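Local coordinates for protein polyhedrin (Operophtera brumata cypovirus 19, PDB 5A99) that builds the crystalline matrix of cypovirus occlusion bodies, the polyhedra, which probably shelter virus particles in the environment between insect hosts, at residues V38-M41 with S45-I48; N53-S58 with I205-I210; A220-E225 with V229-T234. All blocks are in the same frame, centred on the assembly; numbering follows the deposited sequence.

Contact 1. Residues V38-M41 with S45-I48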
loop_
_atom_site.group_PDB
_atom_site.type_symbol
_atom_site.label_atom_id
_atom_site.label_comp_id
_atom_site.label_asym_id
_atom_site.label_seq_id
_atom_site.Cartn_x
_atom_site.Cartn_y
_atom_site.Cartn_z
ATOM N N VAL A 38 -13.364 -12.549 -5.095
ATOM C CA VAL A 38 -13.179 -13.787 -5.835
ATOM C C VAL A 38 -13.441 -13.506 -7.299
ATOM O O VAL A 38 -14.516 -13.036 -7.667
ATOM C CB VAL A 38 -14.140 -14.877 -5.359
ATOM C CG1 VAL A 38 -13.874 -16.214 -6.108
ATOM C CG2 VAL A 38 -14.031 -15.044 -3.869
ATOM N N LEU A 39 -12.457 -13.797 -8.129
ATOM C CA LEU A 39 -12.573 -13.524 -9.558
ATOM C C LEU A 39 -12.644 -14.821 -10.345
ATOM O O LEU A 39 -11.749 -15.663 -10.260
ATOM C CB LEU A 39 -11.386 -12.681 -10.019
ATOM C CG LEU A 39 -11.245 -11.395 -9.200
ATOM C CD1 LEU A 39 -9.922 -10.702 -9.436
ATOM C CD2 LEU A 39 -12.403 -10.467 -9.524
ATOM N N TYR A 40 -13.725 -14.981 -11.094
ATOM C CA TYR A 40 -13.908 -16.164 -11.910
ATOM C C TYR A 40 -13.410 -15.873 -13.306
ATOM O O TYR A 40 -13.931 -15.006 -14.006
ATOM C CB TYR A 40 -15.374 -16.582 -11.900
ATOM C CG TYR A 40 -15.891 -16.754 -10.492
ATOM C CD1 TYR A 40 -15.723 -17.954 -9.805
ATOM C CD2 TYR A 40 -16.511 -15.701 -9.834
ATOM C CE1 TYR A 40 -16.184 -18.102 -8.507
ATOM C CE2 TYR A 40 -16.974 -15.840 -8.546
ATOM C CZ TYR A 40 -16.805 -17.038 -7.886
ATOM O OH TYR A 40 -17.262 -17.172 -6.600
ATOM N N MET A 41 -12.380 -16.605 -13.695
ATOM C CA MET A 41 -11.649 -16.294 -14.907
ATOM C C MET A 41 -12.235 -17.055 -16.103
ATOM O O MET A 41 -13.145 -17.886 -15.965
ATOM C CB MET A 41 -10.155 -16.603 -14.707
ATOM C CG MET A 41 -9.535 -16.016 -13.418
ATOM S SD MET A 41 -9.829 -14.262 -13.050
ATOM C CE MET A 41 -8.878 -13.512 -14.364
ATOM N N SER A 45 -10.968 -21.019 -13.838
ATOM C CA SER A 45 -10.123 -20.967 -12.652
ATOM C C SER A 45 -10.554 -19.776 -11.794
ATOM O O SER A 45 -11.223 -18.858 -12.281
ATOM C CB SER A 45 -8.632 -20.888 -13.029
ATOM O OG SER A 45 -8.240 -19.594 -13.465
ATOM N N LEU A 46 -10.204 -19.810 -10.510
ATOM C CA LEU A 46 -10.491 -18.697 -9.615
ATOM C C LEU A 46 -9.218 -18.008 -9.184
ATOM O O LEU A 46 -8.217 -18.657 -8.855
ATOM C CB LEU A 46 -11.207 -19.170 -8.343
ATOM C CG LEU A 46 -12.717 -19.373 -8.371
ATOM C CD1 LEU A 46 -13.082 -20.506 -9.339
ATOM C CD2 LEU A 46 -13.224 -19.666 -6.966
ATOM N N GLN A 47 -9.278 -16.684 -9.157
ATOM C CA GLN A 47 -8.296 -15.901 -8.441
ATOM C C GLN A 47 -8.974 -15.313 -7.198
ATOM O O GLN A 47 -9.972 -14.602 -7.297
ATOM C CB GLN A 47 -7.724 -14.791 -9.315
ATOM C CG GLN A 47 -6.704 -13.946 -8.584
ATOM C CD GLN A 47 -5.906 -13.049 -9.503
ATOM O OE1 GLN A 47 -4.682 -12.980 -9.402
ATOM N NE2 GLN A 47 -6.593 -12.346 -10.393
ATOM N N ILE A 48 -8.420 -15.640 -6.035
ATOM C CA ILE A 48 -8.938 -15.188 -4.752
ATOM C C ILE A 48 -8.019 -14.134 -4.164
ATOM O O ILE A 48 -6.808 -14.314 -4.080
ATOM C CB ILE A 48 -9.083 -16.375 -3.756
ATOM C CG1 ILE A 48 -9.963 -17.464 -4.367
ATOM C CG2 ILE A 48 -9.661 -15.910 -2.417
ATOM C CD1 ILE A 48 -10.249 -18.638 -3.439
#
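L46 lies alongside the ring of Y40, and both side chains point the same way. L46 meets the CD1 and CE1 atoms of the ring at an oblique angle. CG of L46 is 3.6 Å from CD1 of Y40, and the two methyls spread along the same side. CD1 of L46 sits by Y40 CD1, while CD2 turns to Y40 CE1 and also meets V38. That second contact is V38 CG1 to L46 CD2, 3.6 Å. With chi1 at -177°, V38 turns CG1 toward L46. I48 lies on this same face but meets V38 more loosely. Helix 225-236 covers the face, with W233 on V38 and I48. The hydroxyl of Y40 reaches past the pair to hydrogen bond with Y240 and Q112.

The two segments are the paired ends of a beta hairpin, strands 33-40 and 46-53, inside an antiparallel sheet. The two short strand segments run antiparallel, their directions 164° apart. L39 and Q47 form the hydrogen-bonded pair. L39 N gives to Q47 O at 2.7 Å, and Q47 N gives back to L39 O at 2.9 Å. Next to the turn, M41 N donates to S45 O at 2.9 Å. A CA-H...O contact from L46 CA to L39 O adds to the backbone pairing.

On the other face, L39 and Q47 run side by side. CD1 of L39 comes within 3.8 Å of Q47 NE2. The buried amide has its own partner, since N70 donates to Q47 OE1.

At the turn, M41 bends at chi2 and chi3, which brings its SD back beside CB of Q47, 4.3 Å away. M41 CB and CG also pack against OG of S45, a hydroxyl bonded to D43 in the turn.

Contact 2. Residues N53-S58 with I205-I210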
loop_
_atom_site.group_PDB
_atom_site.type_symbol
_atom_site.label_atom_id
_atom_site.label_comp_id
_atom_site.label_asym_id
_atom_site.label_seq_id
_atom_site.Cartn_x
_atom_site.Cartn_y
_atom_site.Cartn_z
ATOM N N ASN A 53 -8.287 -7.636 8.556
ATOM C CA ASN A 53 -7.838 -6.681 9.541
ATOM C C ASN A 53 -8.651 -6.842 10.824
ATOM O O ASN A 53 -9.829 -7.225 10.783
ATOM C CB ASN A 53 -7.994 -5.263 8.981
ATOM C CG ASN A 53 -7.261 -4.225 9.805
ATOM O OD1 ASN A 53 -7.821 -3.636 10.740
ATOM N ND2 ASN A 53 -5.998 -3.993 9.466
ATOM N N PRO A 54 -8.033 -6.555 11.973
ATOM C CA PRO A 54 -8.839 -6.697 13.190
ATOM C C PRO A 54 -9.935 -5.649 13.295
ATOM O O PRO A 54 -10.884 -5.851 14.055
ATOM C CB PRO A 54 -7.818 -6.547 14.329
ATOM C CG PRO A 54 -6.574 -6.023 13.711
ATOM C CD PRO A 54 -6.689 -6.013 12.233
ATOM N N ARG A 55 -9.847 -4.577 12.511
ATOM C CA ARG A 55 -10.740 -3.429 12.702
ATOM C C ARG A 55 -11.317 -2.817 11.430
ATOM O O ARG A 55 -12.513 -2.542 11.361
ATOM C CB ARG A 55 -10.003 -2.337 13.463
ATOM C CG ARG A 55 -9.761 -2.661 14.916
ATOM C CD ARG A 55 -9.108 -1.492 15.614
ATOM N NE ARG A 55 -8.897 -1.764 17.028
ATOM C CZ ARG A 55 -8.684 -0.823 17.943
ATOM N NH1 ARG A 55 -8.661 0.465 17.594
ATOM N NH2 ARG A 55 -8.501 -1.172 19.208
ATOM N N ILE A 56 -10.472 -2.584 10.430
ATOM C CA ILE A 56 -10.883 -1.787 9.291
ATOM C C ILE A 56 -10.176 -2.219 8.015
ATOM O O ILE A 56 -8.980 -2.514 8.007
ATOM C CB ILE A 56 -10.663 -0.258 9.568
ATOM C CG1 ILE A 56 -11.296 0.594 8.451
ATOM C CG2 ILE A 56 -9.178 0.068 9.756
ATOM C CD1 ILE A 56 -11.265 2.108 8.721
ATOM N N ILE A 57 -10.938 -2.252 6.931
ATOM C CA ILE A 57 -10.416 -2.661 5.643
ATOM C C ILE A 57 -10.811 -1.624 4.599
ATOM O O ILE A 57 -11.996 -1.366 4.395
ATOM C CB ILE A 57 -10.957 -4.064 5.245
ATOM C CG1 ILE A 57 -10.416 -5.144 6.191
ATOM C CG2 ILE A 57 -10.599 -4.405 3.792
ATOM C CD1 ILE A 57 -10.917 -6.561 5.866
ATOM N N SER A 58 -9.807 -1.008 3.975
ATOM C CA SER A 58 -10.003 -0.171 2.788
ATOM C C SER A 58 -9.026 -0.626 1.708
ATOM O O SER A 58 -7.818 -0.588 1.917
ATOM C CB SER A 58 -9.758 1.303 3.126
ATOM O OG SER A 58 -9.647 2.094 1.957
ATOM N N ILE A 205 -7.440 5.191 18.457
ATOM C CA ILE A 205 -6.861 5.450 17.145
ATOM C C ILE A 205 -5.446 4.870 17.003
ATOM O O ILE A 205 -5.071 4.397 15.924
ATOM C CB ILE A 205 -6.871 6.961 16.838
ATOM C CG1 ILE A 205 -6.394 7.236 15.403
ATOM C CG2 ILE A 205 -6.047 7.723 17.883
ATOM C CD1 ILE A 205 -7.249 6.604 14.330
ATOM N N TYR A 206 -4.665 4.881 18.081
ATOM C CA TYR A 206 -3.350 4.247 18.043
ATOM C C TYR A 206 -3.445 2.818 17.494
ATOM O O TYR A 206 -2.777 2.471 16.533
ATOM C CB TYR A 206 -2.691 4.229 19.435
ATOM C CG TYR A 206 -1.630 3.148 19.583
ATOM C CD1 TYR A 206 -0.475 3.179 18.814
ATOM C CD2 TYR A 206 -1.790 2.099 20.480
ATOM C CE1 TYR A 206 0.500 2.201 18.936
ATOM C CE2 TYR A 206 -0.818 1.100 20.606
ATOM C CZ TYR A 206 0.323 1.164 19.827
ATOM O OH TYR A 206 1.288 0.196 19.941
ATOM N N LYS A 207 -4.255 1.981 18.123
ATOM C CA LYS A 207 -4.325 0.585 17.712
ATOM C C LYS A 207 -4.782 0.446 16.261
ATOM O O LYS A 207 -4.274 -0.393 15.524
ATOM C CB LYS A 207 -5.244 -0.207 18.644
ATOM C CG LYS A 207 -5.414 -1.680 18.268
ATOM C CD LYS A 207 -4.093 -2.404 18.104
ATOM C CE LYS A 207 -3.262 -2.396 19.364
ATOM N NZ LYS A 207 -2.195 -3.449 19.309
ATOM N N THR A 208 -5.740 1.267 15.851
ATOM C CA THR A 208 -6.227 1.218 14.483
ATOM C C THR A 208 -5.091 1.466 13.480
ATOM O O THR A 208 -4.893 0.671 12.563
ATOM C CB THR A 208 -7.342 2.240 14.262
ATOM O OG1 THR A 208 -8.463 1.890 15.075
ATOM C CG2 THR A 208 -7.778 2.263 12.814
ATOM N N LEU A 209 -4.352 2.560 13.678
ATOM C CA LEU A 209 -3.240 2.933 12.809
ATOM C C LEU A 209 -2.067 1.952 12.852
ATOM O O LEU A 209 -1.533 1.583 11.808
ATOM C CB LEU A 209 -2.755 4.353 13.137
ATOM C CG LEU A 209 -3.799 5.445 12.874
ATOM C CD1 LEU A 209 -3.299 6.810 13.317
ATOM C CD2 LEU A 209 -4.194 5.481 11.389
ATOM N N ILE A 210 -1.677 1.506 14.047
ATOM C CA ILE A 210 -0.526 0.611 14.171
ATOM C C ILE A 210 -0.788 -0.742 13.504
ATOM O O ILE A 210 0.161 -1.434 13.123
ATOM C CB ILE A 210 -0.103 0.404 15.653
ATOM C CG1 ILE A 210 1.384 0.058 15.759
ATOM C CG2 ILE A 210 -0.948 -0.680 16.326
ATOM C CD1 ILE A 210 2.326 1.103 15.187
HETATM O O HOH W 1 -6.750 -1.327 12.499
#
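R55 buries the most surface here, and it reaches T208 and K207 with different parts of its guanidinium. The chain is extended from CG to NE, which carries the head group across to the helix. NH1 donates to T208 OG1 at 2.9 Å. The oxygen lies at the guanidinium edge, close to its plane, and the N-H...O angle is 152°. NH1 also bonds to the carbonyl O of N204, just before the helix. These two bonds help fix the rotation of the head group. K207 crosses R55 at about a right angle and lays its aliphatic part over one guanidinium face. Its CG is 3.3 Å from R55 NH2. The K207 chain bends at chi2 and chi3, and its NZ turns away to a salt bridge with E146 of the second subunit. The two charged ends thus stay apart, with R55 NH2 and K207 NZ separated by 6.7 Å.

T208 splits its two branches between neighbours. OG1 takes the R55 bond and also hydrogen bonds to L199 O. CG2 faces the strand and meets I56 CG2 at 4.0 Å.

The contact joins the tight connection between strands 46-53 and 56-61 to the short helix 205-210. In that connection N53 OD1 forms an Asx turn through R55 N and an Asx motif through I56 N, each bond 2.9 Å long. The two donors come from opposite faces of the amide plane. I56 N stands well above that plane, though its N-H...O angle is nearly straight at 173°. A bridging water donates to N53 OD1 and to T208 O, the latter at 2.7 Å. N53 ND2 is held by R211 O, beyond the helix. I56 packs on I210 of the third subunit, and I205 and L209 pack on L209 of that subunit.

Contact 3. Residues A220-E225 with V229-T234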
loop_
_atom_site.group_PDB
_atom_site.type_symbol
_atom_site.label_atom_id
_atom_site.label_comp_id
_atom_site.label_asym_id
_atom_site.label_seq_id
_atom_site.Cartn_x
_atom_site.Cartn_y
_atom_site.Cartn_z
ATOM N N ALA A 220 -4.468 -15.981 -4.251
ATOM C CA ALA A 220 -4.473 -17.428 -4.490
ATOM C C ALA A 220 -5.096 -17.745 -5.837
ATOM O O ALA A 220 -6.007 -17.053 -6.281
ATOM C CB ALA A 220 -5.230 -18.160 -3.391
ATOM N N HIS A 221 -4.609 -18.813 -6.462
ATOM C CA HIS A 221 -5.101 -19.275 -7.753
ATOM C C HIS A 221 -5.528 -20.741 -7.638
ATOM O O HIS A 221 -4.732 -21.604 -7.247
ATOM C CB HIS A 221 -3.999 -19.094 -8.805
ATOM C CG HIS A 221 -4.441 -19.358 -10.214
ATOM N ND1 HIS A 221 -5.763 -19.450 -10.580
ATOM C CD2 HIS A 221 -3.721 -19.539 -11.347
ATOM C CE1 HIS A 221 -5.843 -19.690 -11.878
ATOM N NE2 HIS A 221 -4.619 -19.746 -12.366
ATOM N N TYR A 222 -6.792 -21.015 -7.953
ATOM C CA TYR A 222 -7.344 -22.371 -7.854
ATOM C C TYR A 222 -7.863 -22.871 -9.204
ATOM O O TYR A 222 -8.455 -22.112 -9.985
ATOM C CB TYR A 222 -8.447 -22.446 -6.782
ATOM C CG TYR A 222 -7.881 -22.520 -5.382
ATOM C CD1 TYR A 222 -7.384 -23.723 -4.876
ATOM C CD2 TYR A 222 -7.787 -21.383 -4.585
ATOM C CE1 TYR A 222 -6.831 -23.798 -3.606
ATOM C CE2 TYR A 222 -7.231 -21.449 -3.300
ATOM C CZ TYR A 222 -6.759 -22.661 -2.822
ATOM O OH TYR A 222 -6.212 -22.751 -1.557
ATOM N N ASP A 223 -7.621 -24.158 -9.460
ATOM C CA ASP A 223 -8.018 -24.836 -10.701
ATOM C C ASP A 223 -9.449 -24.476 -11.139
ATOM O O ASP A 223 -9.688 -24.093 -12.297
ATOM C CB ASP A 223 -7.910 -26.356 -10.510
ATOM C CG ASP A 223 -6.478 -26.842 -10.356
ATOM O OD1 ASP A 223 -5.553 -26.010 -10.239
ATOM O OD2 ASP A 223 -6.282 -28.080 -10.345
ATOM N N ASP A 224 -10.394 -24.642 -10.216
ATOM C CA ASP A 224 -11.773 -24.186 -10.397
ATOM C C ASP A 224 -12.425 -24.040 -9.033
ATOM O O ASP A 224 -11.765 -24.184 -8.006
ATOM C CB ASP A 224 -12.588 -25.117 -11.304
ATOM C CG ASP A 224 -12.929 -26.462 -10.649
ATOM O OD1 ASP A 224 -12.755 -26.641 -9.421
ATOM O OD2 ASP A 224 -13.397 -27.357 -11.389
ATOM N N GLU A 225 -13.718 -23.740 -9.024
ATOM C CA GLU A 225 -14.417 -23.436 -7.783
ATOM C C GLU A 225 -14.399 -24.581 -6.769
ATOM O O GLU A 225 -14.180 -24.357 -5.584
ATOM C CB GLU A 225 -15.859 -23.061 -8.088
ATOM C CG GLU A 225 -16.645 -22.683 -6.852
ATOM C CD GLU A 225 -18.009 -22.140 -7.197
ATOM O OE1 GLU A 225 -18.808 -22.916 -7.762
ATOM O OE2 GLU A 225 -18.267 -20.945 -6.924
ATOM N N VAL A 229 -13.216 -24.731 -2.885
ATOM C CA VAL A 229 -14.115 -25.191 -1.824
ATOM C C VAL A 229 -13.370 -26.219 -0.973
ATOM O O VAL A 229 -13.327 -26.116 0.254
ATOM C CB VAL A 229 -15.448 -25.769 -2.395
ATOM C CG1 VAL A 229 -16.211 -26.564 -1.350
ATOM C CG2 VAL A 229 -16.322 -24.653 -2.962
ATOM N N ALA A 230 -12.754 -27.186 -1.641
ATOM C CA ALA A 230 -12.016 -28.245 -0.968
ATOM C C ALA A 230 -10.771 -27.775 -0.217
ATOM O O ALA A 230 -10.505 -28.224 0.902
ATOM C CB ALA A 230 -11.639 -29.315 -1.963
ATOM N N ASN A 231 -10.005 -26.882 -0.825
ATOM C CA ASN A 231 -8.671 -26.582 -0.320
ATOM C C ASN A 231 -8.541 -25.232 0.378
ATOM O O ASN A 231 -7.479 -24.905 0.902
ATOM C CB ASN A 231 -7.673 -26.657 -1.473
ATOM C CG ASN A 231 -7.498 -28.068 -2.001
ATOM O OD1 ASN A 231 -8.103 -29.025 -1.498
ATOM N ND2 ASN A 231 -6.698 -28.202 -3.037
ATOM N N TYR A 232 -9.622 -24.466 0.401
ATOM C CA TYR A 232 -9.569 -23.109 0.927
ATOM C C TYR A 232 -10.780 -22.781 1.792
ATOM O O TYR A 232 -10.661 -22.604 3.000
ATOM C CB TYR A 232 -9.458 -22.117 -0.230
ATOM C CG TYR A 232 -9.268 -20.693 0.206
ATOM C CD1 TYR A 232 -7.996 -20.179 0.445
ATOM C CD2 TYR A 232 -10.362 -19.859 0.391
ATOM C CE1 TYR A 232 -7.824 -18.867 0.852
ATOM C CE2 TYR A 232 -10.200 -18.541 0.789
ATOM C CZ TYR A 232 -8.938 -18.048 1.036
ATOM O OH TYR A 232 -8.798 -16.722 1.446
ATOM N N TRP A 233 -11.950 -22.705 1.179
ATOM C CA TRP A 233 -13.125 -22.207 1.887
ATOM C C TRP A 233 -13.455 -23.061 3.112
ATOM O O TRP A 233 -13.487 -22.552 4.229
ATOM C CB TRP A 233 -14.313 -22.111 0.933
ATOM C CG TRP A 233 -14.032 -21.198 -0.225
ATOM C CD1 TRP A 233 -13.808 -21.566 -1.512
ATOM C CD2 TRP A 233 -13.937 -19.766 -0.193
ATOM N NE1 TRP A 233 -13.591 -20.461 -2.292
ATOM C CE2 TRP A 233 -13.661 -19.340 -1.504
ATOM C CE3 TRP A 233 -14.059 -18.806 0.815
ATOM C CZ2 TRP A 233 -13.489 -17.997 -1.834
ATOM C CZ3 TRP A 233 -13.892 -17.468 0.485
ATOM C CH2 TRP A 233 -13.613 -17.077 -0.826
ATOM N N THR A 234 -13.685 -24.355 2.905
ATOM C CA THR A 234 -14.007 -25.245 4.012
ATOM C C THR A 234 -12.818 -25.385 4.972
ATOM O O THR A 234 -12.984 -25.352 6.186
ATOM C CB THR A 234 -14.469 -26.625 3.514
ATOM O OG1 THR A 234 -13.452 -27.219 2.693
ATOM C CG2 THR A 234 -15.741 -26.487 2.713
#
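Y222 reaches from the end of strand 218-222 to helix 225-236. Its CB leaves the strand toward the helix. With CG anti to the carbonyl carbon (chi1 -79°), the ring is carried between N231 and Y232. One side of the ring meets N231, with CE1 3.7 Å from N231 CB. The other side meets Y232: CE2 is 3.9 Å from Y232 CB. CZ of Y222 is 3.8 Å from Y232 CB. At the tip, OH comes to 3.6 Å from Y232 CB and sits at the edge of the Y232 ring, near its plane. The Y222 and Y232 rings meet obliquely, with planes at 61°. The hydroxyl is also hydrogen-bonded to S93 of the second subunit, and that serine bonds N231 O as well.

The backbone turns into the helix just after the strand. D224 is its N-cap, with OD1 accepting from T227 N. E225 O then takes the first-turn bond from V229 N at 2.9 Å. Further on the helix widens into a pi-type turn, where V229 O accepts from both N and OG1 of T234. The helix lies across one face of the antiparallel sheet, with Y232 and W233 on I48 of strand 46-53 and E225 on Y40 of strand 33-40.

In the fold
Contacts 1 and 3 reach the same sheet. Strand 46-53 pairs with 33-40 in contact 1 and with 218-222 on its other side, through I48 N to A220 O and L46 O to Y222 N. Their centres are 9 Å apart. Contact 1 is the buried one, made of backbone bonds and apolar side chains. Contact 3 is partly buried and relies on tyrosine packing and a helix start. Contact 2 lies about 27 Å from contact 1 between centres, on the opposite side of the chain's centre. It is also partly buried, but more polar, with a guanidinium, a hydroxyl and a water. Contacts 2 and 3 both touch the second subunit, and contact 2 also meets the third, whereas contact 1 touches no other chain.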